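Local coordinates for protein collagen alpha-1(XX) chain (Homo sapiens, PDB 5KF4) that is probably a structural collagen of the extracellular matrix, represented here by its second fibronectin type III domain, at residues Leu17-Val22 and Ile27-Thr32; Thr65-Leu70 and Tyr76-Phe81. One frame throughout, in Å; residues are numbered along the deposited sequence.

How the interactions relate
Interactions 1 and 2 belong to one fibronectin type III sandwich and meet at strand 27-32. In interaction 1 that strand pairs with edge strand 17-20 inside the three-stranded sheet, through backbone hydrogen bonds; one face is apolar and turned to the core, the other is mostly polar, with Val18 among its residues, and lies toward the surface. Strand 65-67 flanks 27-32 on its other side, bonded through Ile27 O and Leu67 N and through Leu29 N and Thr65 O. Interaction 2 then spans the two sheets, and every touching residue is buried. Its chemistry is apolar and CH-pi contact between side chains. Leu29 CD2 packs on Val78 CG1, joining the two contacts within the core.

Interaction 1 of 2, residues Leu17-Val22 and Ile27-Thr32; sequences LVLSQV and IRLSWT
Leu17 and Leu29 meet through their methyls, CD1 of Leu17 lying 3.6 Å from CD1 of Leu29. With CG anti to the backbone N of Leu17 (chi1 -177°), this branch swings back over strand 27-32, although the CB points away from it. Leu19 stands beside Leu29 and points the same way, its CG 3.8 Å from Leu29 CD1, which is thus flanked by both leucines. Further along, CD2 of Leu19 approaches CD1 of Ile27 at 4.2 Å. An alanine in place of Leu17 would lose this methyl contact and is likely to open a gap beside Leu29, where Leu17 also packs on Val80 and Leu92 of the facing sheet. The two strands form the antiparallel hairpin at the edge of a fibronectin type III sandwich, and these leucines and Ile27 point to its core. Val18-Ser30 and Ser20-Arg28 are hydrogen-bonded pairs, with Arg28 N giving a nearly straight bond to Ser20 O (2.6 Å, 165°). Their side chains occupy the other face, where the CB atoms of Val18 and Ser30 sit 3.8 Å apart. Beyond the strand end, Gln21 runs alongside Arg28, its extended chain bringing OE1 3.2 Å from Arg28 NE. OE1 comes to the guanidinium edge, but the amide plane stands 87° from the guanidinium plane, and the bent hydrogen bond is weak. Glu66 adds a long, weak ion pair to NH1 of Arg28.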
loop_
_atom_site.group_PDB
_atom_site.type_symbol
_atom_site.label_atom_id
_atom_site.label_comp_id
_atom_site.label_asym_id
_atom_site.label_seq_id
_atom_site.Cartn_x
_atom_site.Cartn_y
_atom_site.Cartn_z
ATOM N N LEU A 17 8.788 -2.160 3.997
ATOM C CA LEU A 17 7.391 -2.018 4.391
ATOM C C LEU A 17 7.139 -2.612 5.777
ATOM O O LEU A 17 7.492 -3.759 6.045
ATOM C CB LEU A 17 6.478 -2.693 3.366
ATOM C CG LEU A 17 4.977 -2.563 3.629
ATOM C CD1 LEU A 17 4.538 -1.148 3.289
ATOM C CD2 LEU A 17 4.178 -3.582 2.846
ATOM N N VAL A 18 6.519 -1.828 6.653
ATOM C CA VAL A 18 6.213 -2.273 8.009
ATOM C C VAL A 18 4.710 -2.187 8.292
ATOM O O VAL A 18 4.132 -1.102 8.304
ATOM C CB VAL A 18 6.980 -1.445 9.066
ATOM C CG1 VAL A 18 6.718 -1.982 10.458
ATOM C CG2 VAL A 18 8.472 -1.446 8.764
ATOM N N LEU A 19 4.091 -3.337 8.536
ATOM C CA LEU A 19 2.658 -3.409 8.812
ATOM C C LEU A 19 2.410 -3.655 10.300
ATOM O O LEU A 19 2.619 -4.764 10.787
ATOM C CB LEU A 19 1.992 -4.515 7.980
ATOM C CG LEU A 19 2.211 -4.603 6.462
ATOM C CD1 LEU A 19 3.571 -5.190 6.109
ATOM C CD2 LEU A 19 1.114 -5.418 5.805
ATOM N N SER A 20 1.981 -2.620 11.020
ATOM C CA SER A 20 1.827 -2.722 12.473
ATOM C C SER A 20 0.477 -2.200 12.963
ATOM O O SER A 20 -0.411 -1.914 12.159
ATOM C CB SER A 20 2.954 -1.969 13.183
ATOM O OG SER A 20 2.949 -0.595 12.838
ATOM N N GLN A 21 0.352 -2.059 14.283
ATOM C CA GLN A 21 -0.865 -1.560 14.931
ATOM C C GLN A 21 -2.107 -2.240 14.374
ATOM O O GLN A 21 -3.085 -1.583 14.013
ATOM C CB GLN A 21 -0.990 -0.042 14.789
ATOM C CG GLN A 21 0.210 0.728 15.305
ATOM C CD GLN A 21 0.045 2.227 15.160
ATOM O OE1 GLN A 21 -1.034 2.715 14.825
ATOM N NE2 GLN A 21 1.120 2.969 15.412
ATOM N N VAL A 22 -2.056 -3.564 14.311
ATOM C CA VAL A 22 -3.130 -4.335 13.716
ATOM C C VAL A 22 -4.276 -4.453 14.697
ATOM O O VAL A 22 -4.107 -4.946 15.811
ATOM C CB VAL A 22 -2.654 -5.742 13.311
ATOM C CG1 VAL A 22 -3.748 -6.486 12.569
ATOM C CG2 VAL A 22 -1.394 -5.647 12.473
ATOM N N ILE A 27 -4.993 -1.408 10.086
ATOM C CA ILE A 27 -3.571 -1.719 10.162
ATOM C C ILE A 27 -2.791 -0.440 9.888
ATOM O O ILE A 27 -3.309 0.490 9.267
ATOM C CB ILE A 27 -3.115 -2.787 9.147
ATOM C CG1 ILE A 27 -3.131 -2.221 7.725
ATOM C CG2 ILE A 27 -3.921 -4.073 9.302
ATOM C CD1 ILE A 27 -2.211 -2.952 6.767
ATOM N N ARG A 28 -1.552 -0.371 10.357
ATOM C CA ARG A 28 -0.731 0.756 9.959
ATOM C C ARG A 28 0.273 0.295 8.928
ATOM O O ARG A 28 0.811 -0.806 9.006
ATOM C CB ARG A 28 -0.011 1.403 11.140
ATOM C CG ARG A 28 0.072 2.910 10.967
ATOM C CD ARG A 28 0.750 3.627 12.120
ATOM N NE ARG A 28 -0.020 4.782 12.588
ATOM C CZ ARG A 28 -0.360 5.837 11.850
ATOM N NH1 ARG A 28 -1.061 6.820 12.399
ATOM N NH2 ARG A 28 -0.013 5.923 10.571
ATOM N N LEU A 29 0.515 1.163 7.956
ATOM C CA LEU A 29 1.456 0.881 6.893
ATOM C C LEU A 29 2.629 1.825 7.030
ATOM O O LEU A 29 2.446 3.020 7.260
ATOM C CB LEU A 29 0.781 1.044 5.536
ATOM C CG LEU A 29 1.281 0.159 4.404
ATOM C CD1 LEU A 29 1.275 -1.297 4.841
ATOM C CD2 LEU A 29 0.391 0.374 3.201
ATOM N N SER A 30 3.835 1.290 6.902
ATOM C CA SER A 30 5.027 2.114 7.012
ATOM C C SER A 30 6.079 1.665 6.011
ATOM O O SER A 30 6.246 0.476 5.764
ATOM C CB SER A 30 5.578 2.058 8.439
ATOM O OG SER A 30 4.895 2.969 9.285
ATOM N N TRP A 31 6.820 2.624 5.473
ATOM C CA TRP A 31 7.806 2.335 4.447
ATOM C C TRP A 31 8.952 3.339 4.501
ATOM O O TRP A 31 8.800 4.414 5.067
ATOM C CB TRP A 31 7.125 2.350 3.073
ATOM C CG TRP A 31 6.452 3.666 2.742
ATOM C CD1 TRP A 31 7.002 4.735 2.091
ATOM C CD2 TRP A 31 5.107 4.048 3.069
ATOM N NE1 TRP A 31 6.081 5.750 1.983
ATOM C CE2 TRP A 31 4.911 5.353 2.577
ATOM C CE3 TRP A 31 4.050 3.408 3.726
ATOM C CZ2 TRP A 31 3.701 6.032 2.722
ATOM C CZ3 TRP A 31 2.850 4.085 3.871
ATOM C CH2 TRP A 31 2.686 5.382 3.371
ATOM N N THR A 32 10.110 2.982 3.952
ATOM C CA THR A 32 11.205 3.943 3.875
ATOM C C THR A 32 11.286 4.556 2.478
ATOM O O THR A 32 11.636 3.873 1.517
ATOM C CB THR A 32 12.558 3.302 4.245
ATOM O OG1 THR A 32 12.515 2.858 5.608
ATOM C CG2 THR A 32 13.685 4.312 4.094
#

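Interaction 2 of 2, residues Thr65-Leu70 and Tyr76-Phe81; sequences TELHNL and YLVSVF
Leu67, at the end of its strand, reaches across the sandwich and meets Val78 tip to tip, CD1 of Leu67 lying 4.1 Å from CG1 of Val78. Ile27 on strand 27-32 also touches Val78, while Trp45 of the opposite sheet packs on Leu67. The chain then turns at Asn69, in a left-handed backbone conformation (phi 59°), and Leu70 comes to face Tyr76. Leu70 crosses the tyrosine side chain at a slant, with CD2 set over one ring face, 4.0 Å from the centroid of the Tyr76 ring and 21° off its normal. The methyl is displaced toward the phenol end of the ring, where Leu70 CD2 comes within 3.7 Å of Tyr76 CZ in a CH-pi contact. Leu70 CB adds a second touch, 3.9 Å from Tyr76 CE2. The hydroxyl runs on past the Leu70 backbone, Tyr76 OH being 3.8 Å from Leu70 CA, to accept a hydrogen bond from the backbone N of Ala71. This bond ties the ring to the connection leading into strand 75-84, while Leu70 covers one face. A tyrosine that arches back to the backbone of the preceding crossover connection in this way is the tyrosine corner of Greek-key beta sandwiches such as the fibronectin type III fold.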
loop_
_atom_site.group_PDB
_atom_site.type_symbol
_atom_site.label_atom_id
_atom_site.label_comp_id
_atom_site.label_asym_id
_atom_site.label_seq_id
_atom_site.Cartn_x
_atom_site.Cartn_y
_atom_site.Cartn_z
ATOM N N THR A 65 0.588 5.923 6.441
ATOM C CA THR A 65 -0.841 6.135 6.320
ATOM C C THR A 65 -1.501 4.965 7.022
ATOM O O THR A 65 -0.922 3.882 7.120
ATOM C CB THR A 65 -1.297 6.245 4.840
ATOM O OG1 THR A 65 -2.036 7.459 4.651
ATOM C CG2 THR A 65 -2.164 5.063 4.435
ATOM N N GLU A 66 -2.706 5.185 7.527
ATOM C CA GLU A 66 -3.440 4.122 8.183
ATOM C C GLU A 66 -4.628 3.678 7.350
ATOM O O GLU A 66 -5.375 4.505 6.830
ATOM C CB GLU A 66 -3.915 4.576 9.561
ATOM C CG GLU A 66 -4.554 3.474 10.375
ATOM C CD GLU A 66 -4.770 3.870 11.814
ATOM O OE1 GLU A 66 -3.957 4.655 12.343
ATOM O OE2 GLU A 66 -5.757 3.397 12.415
ATOM N N LEU A 67 -4.815 2.368 7.251
ATOM C CA LEU A 67 -5.981 1.835 6.577
ATOM C C LEU A 67 -7.043 1.584 7.639
ATOM O O LEU A 67 -6.732 1.127 8.738
ATOM C CB LEU A 67 -5.627 0.546 5.828
ATOM C CG LEU A 67 -4.504 0.639 4.785
ATOM C CD1 LEU A 67 -4.273 -0.698 4.093
ATOM C CD2 LEU A 67 -4.795 1.730 3.756
ATOM N N HIS A 68 -8.293 1.893 7.315
ATOM C CA HIS A 68 -9.387 1.754 8.269
ATOM C C HIS A 68 -10.541 0.959 7.680
ATOM O O HIS A 68 -10.539 0.626 6.493
ATOM C CB HIS A 68 -9.904 3.122 8.729
ATOM C CG HIS A 68 -8.936 3.899 9.569
ATOM N ND1 HIS A 68 -8.093 4.856 9.045
ATOM C CD2 HIS A 68 -8.696 3.876 10.902
ATOM C CE1 HIS A 68 -7.370 5.382 10.018
ATOM N NE2 HIS A 68 -7.714 4.803 11.154
ATOM N N ASN A 69 -11.530 0.680 8.524
ATOM C CA ASN A 69 -12.769 0.029 8.111
ATOM C C ASN A 69 -12.528 -1.338 7.477
ATOM O O ASN A 69 -13.209 -1.722 6.528
ATOM C CB ASN A 69 -13.544 0.929 7.147
ATOM C CG ASN A 69 -13.883 2.273 7.758
ATOM O OD1 ASN A 69 -14.693 2.363 8.679
ATOM N ND2 ASN A 69 -13.258 3.328 7.247
ATOM N N LEU A 70 -11.556 -2.069 8.011
ATOM C CA LEU A 70 -11.242 -3.404 7.519
ATOM C C LEU A 70 -12.101 -4.453 8.221
ATOM O O LEU A 70 -12.507 -4.268 9.367
ATOM C CB LEU A 70 -9.760 -3.720 7.729
ATOM C CG LEU A 70 -8.776 -2.814 6.987
ATOM C CD1 LEU A 70 -7.345 -3.110 7.411
ATOM C CD2 LEU A 70 -8.946 -2.951 5.486
ATOM N N TYR A 76 -5.363 -9.616 4.266
ATOM C CA TYR A 76 -5.284 -8.617 3.211
ATOM C C TYR A 76 -3.939 -8.598 2.498
ATOM O O TYR A 76 -2.893 -8.728 3.128
ATOM C CB TYR A 76 -5.575 -7.222 3.775
ATOM C CG TYR A 76 -7.026 -6.978 4.121
ATOM C CD1 TYR A 76 -7.922 -6.546 3.153
ATOM C CD2 TYR A 76 -7.501 -7.174 5.409
ATOM C CE1 TYR A 76 -9.244 -6.316 3.456
ATOM C CE2 TYR A 76 -8.827 -6.947 5.719
ATOM C CZ TYR A 76 -9.692 -6.519 4.739
ATOM O OH TYR A 76 -11.014 -6.290 5.037
ATOM N N LEU A 77 -3.981 -8.451 1.177
ATOM C CA LEU A 77 -2.791 -8.117 0.408
ATOM C C LEU A 77 -2.691 -6.606 0.353
ATOM O O LEU A 77 -3.601 -5.941 -0.131
ATOM C CB LEU A 77 -2.842 -8.701 -1.004
ATOM C CG LEU A 77 -1.536 -8.559 -1.794
ATOM C CD1 LEU A 77 -0.387 -9.271 -1.084
ATOM C CD2 LEU A 77 -1.694 -9.068 -3.221
ATOM N N VAL A 78 -1.582 -6.062 0.833
ATOM C CA VAL A 78 -1.444 -4.617 0.940
ATOM C C VAL A 78 -0.283 -4.120 0.087
ATOM O O VAL A 78 0.832 -4.597 0.230
ATOM C CB VAL A 78 -1.224 -4.191 2.398
ATOM C CG1 VAL A 78 -1.088 -2.693 2.483
ATOM C CG2 VAL A 78 -2.379 -4.667 3.264
ATOM N N SER A 79 -0.550 -3.168 -0.803
ATOM C CA SER A 79 0.468 -2.701 -1.739
ATOM C C SER A 79 0.709 -1.193 -1.658
ATOM O O SER A 79 -0.213 -0.415 -1.408
ATOM C CB SER A 79 0.083 -3.089 -3.166
ATOM O OG SER A 79 -0.035 -4.496 -3.296
ATOM N N VAL A 80 1.961 -0.794 -1.880
ATOM C CA VAL A 80 2.340 0.616 -1.915
ATOM C C VAL A 80 2.993 0.975 -3.245
ATOM O O VAL A 80 4.091 0.518 -3.539
ATOM C CB VAL A 80 3.313 0.966 -0.779
ATOM C CG1 VAL A 80 3.695 2.438 -0.839
ATOM C CG2 VAL A 80 2.704 0.624 0.561
ATOM N N PHE A 81 2.320 1.800 -4.039
ATOM C CA PHE A 81 2.821 2.198 -5.354
ATOM C C PHE A 81 3.253 3.659 -5.359
ATOM O O PHE A 81 2.453 4.545 -5.069
ATOM C CB PHE A 81 1.756 1.975 -6.422
ATOM C CG PHE A 81 1.432 0.531 -6.672
ATOM C CD1 PHE A 81 2.149 -0.200 -7.604
ATOM C CD2 PHE A 81 0.408 -0.094 -5.975
ATOM C CE1 PHE A 81 1.845 -1.526 -7.844
ATOM C CE2 PHE A 81 0.102 -1.423 -6.209
ATOM C CZ PHE A 81 0.821 -2.140 -7.143
#